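Local coordinates for putative dihydrodipicolinate synthase (Thermus thermophilus, PDB 2PCQ), which belongs to the dihydrodipicolinate synthetase family of TIM-barrel proteins, its chain closing a parallel eight-stranded barrel and assembling as a tetramer, at residues A196-L208 with F269-L283. Numbering follows the deposited sequence.
With GOL (glycerol), chain C.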
ATOM      1  N   ALA A 196     -17.704   1.596 -19.828  1.00 14.89           N
ATOM      2  CA  ALA A 196     -19.060   1.058 -19.861  1.00 17.37           C
ATOM      3  C   ALA A 196     -19.922   1.761 -20.907  1.00 17.13           C
ATOM      4  O   ALA A 196     -20.953   1.234 -21.321  1.00 17.14           O
ATOM      5  CB  ALA A 196     -19.706   1.171 -18.482  1.00 17.15           C
ATOM      6  N   ALA A 197     -19.496   2.949 -21.333  1.00 16.82           N
ATOM      7  CA  ALA A 197     -20.234   3.698 -22.342  1.00 17.76           C
ATOM      8  C   ALA A 197     -20.042   3.069 -23.721  1.00 16.42           C
ATOM      9  O   ALA A 197     -20.689   3.474 -24.688  1.00 18.22           O
ATOM     10  CB  ALA A 197     -19.793   5.157 -22.359  1.00 14.89           C
ATOM     11  N   ASN A 198     -19.138   2.095 -23.816  1.00 15.05           N
ATOM     12  CA  ASN A 198     -18.918   1.384 -25.075  1.00 15.60           C
ATOM     13  C   ASN A 198     -20.089   0.411 -25.243  1.00 17.04           C
ATOM     14  O   ASN A 198     -20.414  -0.004 -26.356  1.00 15.86           O
ATOM     15  CB  ASN A 198     -17.641   0.532 -25.038  1.00 14.19           C
ATOM     16  CG  ASN A 198     -16.371   1.345 -25.188  1.00 18.24           C
ATOM     17  OD1 ASN A 198     -15.639   1.556 -24.221  1.00 20.75           O
ATOM     18  ND2 ASN A 198     -16.099   1.794 -26.402  1.00 10.02           N
ATOM     19  N   LEU A 199     -20.707   0.044 -24.124  1.00 14.21           N
ATOM     20  CA  LEU A 199     -21.804  -0.918 -24.129  1.00 16.08           C
ATOM     21  C   LEU A 199     -23.195  -0.317 -23.972  1.00 14.45           C
ATOM     22  O   LEU A 199     -24.126  -0.715 -24.674  1.00 18.42           O
ATOM     23  CB  LEU A 199     -21.573  -1.957 -23.027  1.00 11.15           C
ATOM     24  CG  LEU A 199     -20.200  -2.648 -23.017  1.00 16.10           C
ATOM     25  CD1 LEU A 199     -20.103  -3.575 -21.815  1.00 12.31           C
ATOM     26  CD2 LEU A 199     -19.992  -3.422 -24.308  1.00 15.98           C
ATOM     27  N   ALA A 200     -23.344   0.625 -23.046  1.00 13.78           N
ATOM     28  CA  ALA A 200     -24.639   1.260 -22.817  1.00 13.37           C
ATOM     29  C   ALA A 200     -24.509   2.780 -22.832  1.00 13.54           C
ATOM     30  O   ALA A 200     -24.862   3.451 -21.863  1.00 14.44           O
ATOM     31  CB  ALA A 200     -25.215   0.795 -21.480  1.00 10.99           C
ATOM     32  N   PRO A 201     -24.005   3.346 -23.941  1.00 13.73           N
ATOM     33  CA  PRO A 201     -23.835   4.800 -24.057  1.00 15.18           C
ATOM     34  C   PRO A 201     -25.092   5.629 -23.789  1.00 17.87           C
ATOM     35  O   PRO A 201     -25.016   6.695 -23.177  1.00 18.18           O
ATOM     36  CB  PRO A 201     -23.302   4.980 -25.479  1.00 14.90           C
ATOM     37  CG  PRO A 201     -23.853   3.776 -26.213  1.00 15.95           C
ATOM     38  CD  PRO A 201     -23.658   2.672 -25.204  1.00 12.72           C
ATOM     39  N   ARG A 202     -26.244   5.146 -24.244  1.00 18.58           N
ATOM     40  CA  ARG A 202     -27.491   5.875 -24.031  1.00 17.76           C
ATOM     41  C   ARG A 202     -27.910   5.882 -22.563  1.00 14.67           C
ATOM     42  O   ARG A 202     -28.524   6.836 -22.097  1.00 16.00           O
ATOM     43  CB  ARG A 202     -28.616   5.290 -24.906  1.00 16.76           C
ATOM     44  CG  ARG A 202     -28.476   5.634 -26.396  1.00 16.43           C
ATOM     45  CD  ARG A 202     -29.585   5.022 -27.266  1.00 18.92           C
ATOM     46  NE  ARG A 202     -29.589   3.564 -27.187  1.00 18.76           N
ATOM     47  CZ  ARG A 202     -30.373   2.858 -26.380  1.00 22.58           C
ATOM     48  NH1 ARG A 202     -31.237   3.470 -25.579  1.00 17.99           N
ATOM     49  NH2 ARG A 202     -30.273   1.535 -26.352  1.00 20.80           N
ATOM     50  N   ALA A 203     -27.560   4.833 -21.825  1.00 14.91           N
ATOM     51  CA  ALA A 203     -27.929   4.760 -20.415  1.00 12.34           C
ATOM     52  C   ALA A 203     -27.176   5.792 -19.580  1.00 14.78           C
ATOM     53  O   ALA A 203     -27.771   6.496 -18.764  1.00 15.93           O
ATOM     54  CB  ALA A 203     -27.670   3.362 -19.877  1.00 14.82           C
ATOM     55  N   TYR A 204     -25.864   5.885 -19.782  1.00 13.28           N
ATOM     56  CA  TYR A 204     -25.070   6.849 -19.031  1.00 13.03           C
ATOM     57  C   TYR A 204     -25.459   8.272 -19.411  1.00 15.51           C
ATOM     58  O   TYR A 204     -25.398   9.180 -18.586  1.00 15.11           O
ATOM     59  CB  TYR A 204     -23.578   6.581 -19.254  1.00 12.54           C
ATOM     60  CG  TYR A 204     -23.118   5.358 -18.487  1.00 14.27           C
ATOM     61  CD1 TYR A 204     -22.923   5.414 -17.104  1.00 12.50           C
ATOM     62  CD2 TYR A 204     -22.973   4.123 -19.121  1.00 14.96           C
ATOM     63  CE1 TYR A 204     -22.602   4.271 -16.372  1.00 11.54           C
ATOM     64  CE2 TYR A 204     -22.654   2.973 -18.397  1.00 13.06           C
ATOM     65  CZ  TYR A 204     -22.473   3.056 -17.024  1.00  9.96           C
ATOM     66  OH  TYR A 204     -22.173   1.926 -16.304  1.00 14.02           O
ATOM     67  N   ARG A 205     -25.877   8.459 -20.658  1.00 14.73           N
ATOM     68  CA  ARG A 205     -26.316   9.772 -21.131  1.00 13.24           C
ATOM     69  C   ARG A 205     -27.607  10.143 -20.389  1.00 15.34           C
ATOM     70  O   ARG A 205     -27.787  11.279 -19.942  1.00 16.02           O
ATOM     71  CB  ARG A 205     -26.597   9.716 -22.636  1.00 17.00           C
ATOM     72  CG  ARG A 205     -27.245  10.972 -23.202  1.00 19.25           C
ATOM     73  CD  ARG A 205     -26.209  12.064 -23.391  1.00 33.35           C
ATOM     74  NE  ARG A 205     -26.451  13.225 -22.552  1.00 28.04           N
ATOM     75  CZ  ARG A 205     -25.664  14.295 -22.520  1.00 27.02           C
ATOM     76  NH1 ARG A 205     -24.577  14.349 -23.282  1.00 23.87           N
ATOM     77  NH2 ARG A 205     -25.969  15.317 -21.731  1.00 29.20           N
ATOM     78  N   ALA A 206     -28.500   9.167 -20.261  1.00 13.08           N
ATOM     79  CA  ALA A 206     -29.772   9.370 -19.580  1.00 15.53           C
ATOM     80  C   ALA A 206     -29.550   9.709 -18.107  1.00 15.73           C
ATOM     81  O   ALA A 206     -30.244  10.556 -17.541  1.00 13.44           O
ATOM     82  CB  ALA A 206     -30.635   8.114 -19.707  1.00 13.74           C
ATOM     83  N   LEU A 207     -28.580   9.043 -17.489  1.00 14.84           N
ATOM     84  CA  LEU A 207     -28.272   9.278 -16.084  1.00 14.47           C
ATOM     85  C   LEU A 207     -27.775  10.710 -15.921  1.00 15.03           C
ATOM     86  O   LEU A 207     -28.190  11.426 -15.009  1.00 18.01           O
ATOM     87  CB  LEU A 207     -27.215   8.274 -15.599  1.00 11.06           C
ATOM     88  CG  LEU A 207     -26.680   8.378 -14.166  1.00 14.75           C
ATOM     89  CD1 LEU A 207     -27.808   8.649 -13.187  1.00 19.75           C
ATOM     90  CD2 LEU A 207     -25.971   7.069 -13.814  1.00 13.89           C
ATOM     91  N   LEU A 208     -26.883  11.119 -16.816  1.00 14.97           N
ATOM     92  CA  LEU A 208     -26.345  12.469 -16.805  1.00 17.80           C
ATOM     93  C   LEU A 208     -27.491  13.474 -16.983  1.00 18.21           C
ATOM     94  O   LEU A 208     -27.557  14.485 -16.278  1.00 17.94           O
ATOM     95  CB  LEU A 208     -25.322  12.631 -17.937  1.00 17.29           C
ATOM     96  CG  LEU A 208     -24.775  14.037 -18.207  1.00 20.88           C
ATOM     97  CD1 LEU A 208     -24.138  14.597 -16.944  1.00 19.82           C
ATOM     98  CD2 LEU A 208     -23.758  13.985 -19.342  1.00 18.36           C
ATOM     99  N   PHE A 269     -20.767 -11.770 -16.079  1.00 17.95           N
ATOM    100  CA  PHE A 269     -21.111 -10.584 -16.854  1.00 18.46           C
ATOM    101  C   PHE A 269     -22.223 -10.799 -17.878  1.00 18.51           C
ATOM    102  O   PHE A 269     -23.075  -9.932 -18.055  1.00 19.81           O
ATOM    103  CB  PHE A 269     -19.869 -10.062 -17.577  1.00 13.75           C
ATOM    104  CG  PHE A 269     -20.002  -8.652 -18.070  1.00 15.83           C
ATOM    105  CD1 PHE A 269     -20.007  -7.588 -17.173  1.00 15.59           C
ATOM    106  CD2 PHE A 269     -20.101  -8.385 -19.429  1.00 15.14           C
ATOM    107  CE1 PHE A 269     -20.106  -6.275 -17.625  1.00 14.06           C
ATOM    108  CE2 PHE A 269     -20.200  -7.077 -19.892  1.00 16.92           C
ATOM    109  CZ  PHE A 269     -20.200  -6.018 -18.987  1.00 15.17           C
ATOM    110  N   LEU A 270     -22.205 -11.946 -18.552  1.00 19.40           N
ATOM    111  CA  LEU A 270     -23.195 -12.257 -19.584  1.00 22.43           C
ATOM    112  C   LEU A 270     -24.632 -11.899 -19.201  1.00 20.12           C
ATOM    113  O   LEU A 270     -25.276 -11.107 -19.887  1.00 23.87           O
ATOM    114  CB  LEU A 270     -23.100 -13.740 -19.976  1.00 23.59           C
ATOM    115  CG  LEU A 270     -24.077 -14.277 -21.032  1.00 27.25           C
ATOM    116  CD1 LEU A 270     -23.941 -13.492 -22.331  1.00 21.88           C
ATOM    117  CD2 LEU A 270     -23.795 -15.758 -21.271  1.00 22.69           C
ATOM    118  N   PRO A 271     -25.151 -12.464 -18.099  1.00 23.63           N
ATOM    119  CA  PRO A 271     -26.527 -12.139 -17.709  1.00 24.03           C
ATOM    120  C   PRO A 271     -26.754 -10.659 -17.402  1.00 25.24           C
ATOM    121  O   PRO A 271     -27.848 -10.136 -17.623  1.00 20.75           O
ATOM    122  CB  PRO A 271     -26.768 -13.039 -16.495  1.00 25.41           C
ATOM    123  CG  PRO A 271     -25.398 -13.215 -15.920  1.00 24.75           C
ATOM    124  CD  PRO A 271     -24.552 -13.421 -17.152  1.00 23.60           C
ATOM    125  N   VAL A 272     -25.728  -9.987 -16.891  1.00 22.52           N
ATOM    126  CA  VAL A 272     -25.852  -8.569 -16.585  1.00 17.38           C
ATOM    127  C   VAL A 272     -26.024  -7.794 -17.889  1.00 19.02           C
ATOM    128  O   VAL A 272     -26.911  -6.950 -18.007  1.00 18.16           O
ATOM    129  CB  VAL A 272     -24.606  -8.037 -15.831  1.00 18.18           C
ATOM    130  CG1 VAL A 272     -24.676  -6.520 -15.712  1.00 18.91           C
ATOM    131  CG2 VAL A 272     -24.538  -8.657 -14.439  1.00 16.12           C
ATOM    132  N   LEU A 273     -25.177  -8.095 -18.869  1.00 17.41           N
ATOM    133  CA  LEU A 273     -25.238  -7.429 -20.164  1.00 20.87           C
ATOM    134  C   LEU A 273     -26.551  -7.741 -20.882  1.00 23.68           C
ATOM    135  O   LEU A 273     -27.222  -6.838 -21.382  1.00 20.72           O
ATOM    136  CB  LEU A 273     -24.060  -7.867 -21.036  1.00 17.42           C
ATOM    137  CG  LEU A 273     -23.973  -7.252 -22.434  1.00 20.67           C
ATOM    138  CD1 LEU A 273     -23.942  -5.733 -22.323  1.00 19.06           C
ATOM    139  CD2 LEU A 273     -22.722  -7.763 -23.142  1.00 20.32           C
ATOM    140  N   GLU A 274     -26.908  -9.023 -20.938  1.00 21.26           N
ATOM    141  CA  GLU A 274     -28.145  -9.437 -21.594  1.00 23.02           C
ATOM    142  C   GLU A 274     -29.366  -8.800 -20.941  1.00 21.65           C
ATOM    143  O   GLU A 274     -30.331  -8.456 -21.620  1.00 24.12           O
ATOM    144  CB  GLU A 274     -28.284 -10.962 -21.567  1.00 22.56           C
ATOM    145  CG  GLU A 274     -27.453 -11.678 -22.619  1.00 28.95           C
ATOM    146  CD  GLU A 274     -27.750 -11.180 -24.023  1.00 34.61           C
ATOM    147  OE1 GLU A 274     -28.942 -11.082 -24.387  1.00 36.51           O
ATOM    148  OE2 GLU A 274     -26.793 -10.886 -24.770  1.00 39.17           O
ATOM    149  N   GLY A 275     -29.318  -8.646 -19.621  1.00 22.79           N
ATOM    150  CA  GLY A 275     -30.427  -8.041 -18.906  1.00 21.14           C
ATOM    151  C   GLY A 275     -30.643  -6.603 -19.339  1.00 22.98           C
ATOM    152  O   GLY A 275     -31.772  -6.184 -19.604  1.00 21.42           O
ATOM    153  N   LEU A 276     -29.558  -5.837 -19.409  1.00 21.83           N
ATOM    154  CA  LEU A 276     -29.646  -4.446 -19.828  1.00 21.16           C
ATOM    155  C   LEU A 276     -30.065  -4.371 -21.288  1.00 18.83           C
ATOM    156  O   LEU A 276     -30.790  -3.461 -21.689  1.00 18.75           O
ATOM    157  CB  LEU A 276     -28.298  -3.739 -19.642  1.00 21.84           C
ATOM    158  CG  LEU A 276     -27.917  -3.388 -18.202  1.00 24.81           C
ATOM    159  CD1 LEU A 276     -26.507  -2.817 -18.157  1.00 25.51           C
ATOM    160  CD2 LEU A 276     -28.917  -2.383 -17.649  1.00 23.50           C
ATOM    161  N   LYS A 277     -29.614  -5.331 -22.085  1.00 18.22           N
ATOM    162  CA  LYS A 277     -29.964  -5.336 -23.497  1.00 21.67           C
ATOM    163  C   LYS A 277     -31.464  -5.559 -23.673  1.00 24.04           C
ATOM    164  O   LYS A 277     -32.098  -4.927 -24.515  1.00 22.44           O
ATOM    165  CB  LYS A 277     -29.193  -6.424 -24.243  1.00 25.29           C
ATOM    166  CG  LYS A 277     -29.443  -6.412 -25.744  1.00 29.43           C
ATOM    167  CD  LYS A 277     -28.691  -7.529 -26.441  1.00 31.98           C
ATOM    168  CE  LYS A 277     -28.980  -7.528 -27.929  1.00 35.16           C
ATOM    169  NZ  LYS A 277     -28.332  -8.676 -28.611  1.00 44.45           N
ATOM    170  N   GLU A 278     -32.022  -6.459 -22.868  1.00 24.11           N
ATOM    171  CA  GLU A 278     -33.446  -6.766 -22.928  1.00 26.85           C
ATOM    172  C   GLU A 278     -34.263  -5.544 -22.508  1.00 28.31           C
ATOM    173  O   GLU A 278     -35.379  -5.346 -22.985  1.00 26.04           O
ATOM    174  CB  GLU A 278     -33.761  -7.954 -22.017  1.00 32.03           C
ATOM    175  CG  GLU A 278     -35.208  -8.416 -22.056  1.00 46.68           C
ATOM    176  CD  GLU A 278     -35.658  -8.816 -23.450  1.00 58.23           C
ATOM    177  OE1 GLU A 278     -34.963  -9.634 -24.090  1.00 63.43           O
ATOM    178  OE2 GLU A 278     -36.711  -8.316 -23.905  1.00 63.62           O
ATOM    179  N   GLU A 279     -33.700  -4.729 -21.618  1.00 23.97           N
ATOM    180  CA  GLU A 279     -34.373  -3.516 -21.157  1.00 24.88           C
ATOM    181  C   GLU A 279     -34.266  -2.408 -22.197  1.00 22.95           C
ATOM    182  O   GLU A 279     -34.914  -1.371 -22.068  1.00 26.72           O
ATOM    183  CB  GLU A 279     -33.763  -3.002 -19.850  1.00 26.50           C
ATOM    184  CG  GLU A 279     -34.016  -3.858 -18.636  1.00 34.00           C
ATOM    185  CD  GLU A 279     -33.574  -3.162 -17.366  1.00 40.84           C
ATOM    186  OE1 GLU A 279     -34.117  -2.079 -17.066  1.00 48.85           O
ATOM    187  OE2 GLU A 279     -32.685  -3.686 -16.669  1.00 45.58           O
ATOM    188  N   GLY A 280     -33.428  -2.622 -23.208  1.00 20.42           N
ATOM    189  CA  GLY A 280     -33.258  -1.634 -24.262  1.00 21.46           C
ATOM    190  C   GLY A 280     -32.196  -0.576 -24.004  1.00 20.04           C
ATOM    191  O   GLY A 280     -32.193   0.467 -24.657  1.00 19.71           O
ATOM    192  N   TRP A 281     -31.286  -0.848 -23.071  1.00 20.56           N
ATOM    193  CA  TRP A 281     -30.227   0.101 -22.723  1.00 19.24           C
ATOM    194  C   TRP A 281     -28.883  -0.116 -23.423  1.00 18.13           C
ATOM    195  O   TRP A 281     -27.975   0.706 -23.286  1.00 19.86           O
ATOM    196  CB  TRP A 281     -29.996   0.090 -21.208  1.00 15.47           C
ATOM    197  CG  TRP A 281     -30.937   0.959 -20.423  1.00 17.10           C
ATOM    198  CD1 TRP A 281     -31.633   0.604 -19.303  1.00 15.81           C
ATOM    199  CD2 TRP A 281     -31.231   2.343 -20.658  1.00 15.43           C
ATOM    200  NE1 TRP A 281     -32.342   1.681 -18.824  1.00 17.18           N
ATOM    201  CE2 TRP A 281     -32.119   2.760 -19.639  1.00 17.75           C
ATOM    202  CE3 TRP A 281     -30.842   3.271 -21.633  1.00 13.48           C
ATOM    203  CZ2 TRP A 281     -32.612   4.068 -19.561  1.00 20.28           C
ATOM    204  CZ3 TRP A 281     -31.333   4.572 -21.556  1.00 17.46           C
ATOM    205  CH2 TRP A 281     -32.214   4.955 -20.529  1.00 17.37           C
ATOM    206  N   VAL A 282     -28.749  -1.206 -24.172  1.00 17.55           N
ATOM    207  CA  VAL A 282     -27.485  -1.500 -24.848  1.00 17.42           C
ATOM    208  C   VAL A 282     -27.357  -0.936 -26.260  1.00 23.90           C
ATOM    209  O   VAL A 282     -28.285  -1.019 -27.064  1.00 24.80           O
ATOM    210  CB  VAL A 282     -27.226  -3.019 -24.887  1.00 20.24           C
ATOM    211  CG1 VAL A 282     -25.956  -3.320 -25.681  1.00 21.86           C
ATOM    212  CG2 VAL A 282     -27.089  -3.546 -23.461  1.00 16.59           C
ATOM    213  N   LEU A 283     -26.188  -0.365 -26.543  1.00 18.28           N
ATOM    214  CA  LEU A 283     -25.888   0.232 -27.839  1.00 22.12           C
ATOM    215  C   LEU A 283     -27.056   1.032 -28.414  1.00 25.75           C
ATOM    216  O   LEU A 283     -27.453   0.770 -29.572  1.00 21.97           O
ATOM    217  CB  LEU A 283     -25.458  -0.856 -28.828  1.00 22.07           C
ATOM    218  CG  LEU A 283     -24.103  -1.499 -28.525  1.00 20.89           C
ATOM    219  CD1 LEU A 283     -23.815  -2.604 -29.530  1.00 23.76           C
ATOM    220  CD2 LEU A 283     -23.021  -0.430 -28.582  1.00 17.28           C
TER
HETATM  221  C1  GOL C 285     -35.234   1.619 -20.821  1.00 37.60           C
HETATM  222  O1  GOL C 285     -36.432   1.183 -20.251  1.00 41.42           O
HETATM  223  C2  GOL C 285     -35.462   2.154 -22.223  1.00 36.69           C
HETATM  224  O2  GOL C 285     -36.389   3.209 -22.191  1.00 32.94           O
HETATM  225  C3  GOL C 285     -34.112   2.604 -22.766  1.00 33.86           C
HETATM  226  O3  GOL C 285     -34.202   3.085 -24.085  1.00 30.88           O
HETATM  227  O   HOH W   1     -26.912   2.449 -25.144  1.00 16.45           O
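The guanidinium of R202 grips the backbone of the C-terminal tail after helix 266-278, where the carbonyls of G280 and V282 lie at its edge. From CB the side chain sets out with CG anti to the carbonyl carbon (chi1 -73°), runs extended through CD, and bends at chi3, which brings NE to 3.8 Å from the terminal carbon L283 C. The main bond is made by NH2, 2.8 Å from G280 O; the acceptor lies in the guanidinium plane, although the donor stands above the carbonyl plane. NH2 also has a weak bond to V282 O, and NH1 weak ones to G280 O and to O3 of a glycerol that probably comes from the crystallisation liquor. A water over one guanidinium face accepts from R202 N and donates to W281 O. The W281 indole lies between A203 CB, 3.5 Å above one face, and glycerol C3 above the opposite one, both offset toward the rim, while A206 CB approaches W281 CH2 at 3.6 Å. L283 N donates a nearly straight bond (166°) to L199 O. Deeper in, L199 CD1 meets the edge of the F269 ring, 3.7 Å from CZ, and L199 also packs on L245 of helix 216-247. After helix 266-278 the chain turns through a Schellman motif at G280, and the C-terminal tail then docks against the start of helix 201-212, the helix following the eighth strand of the TIM barrel.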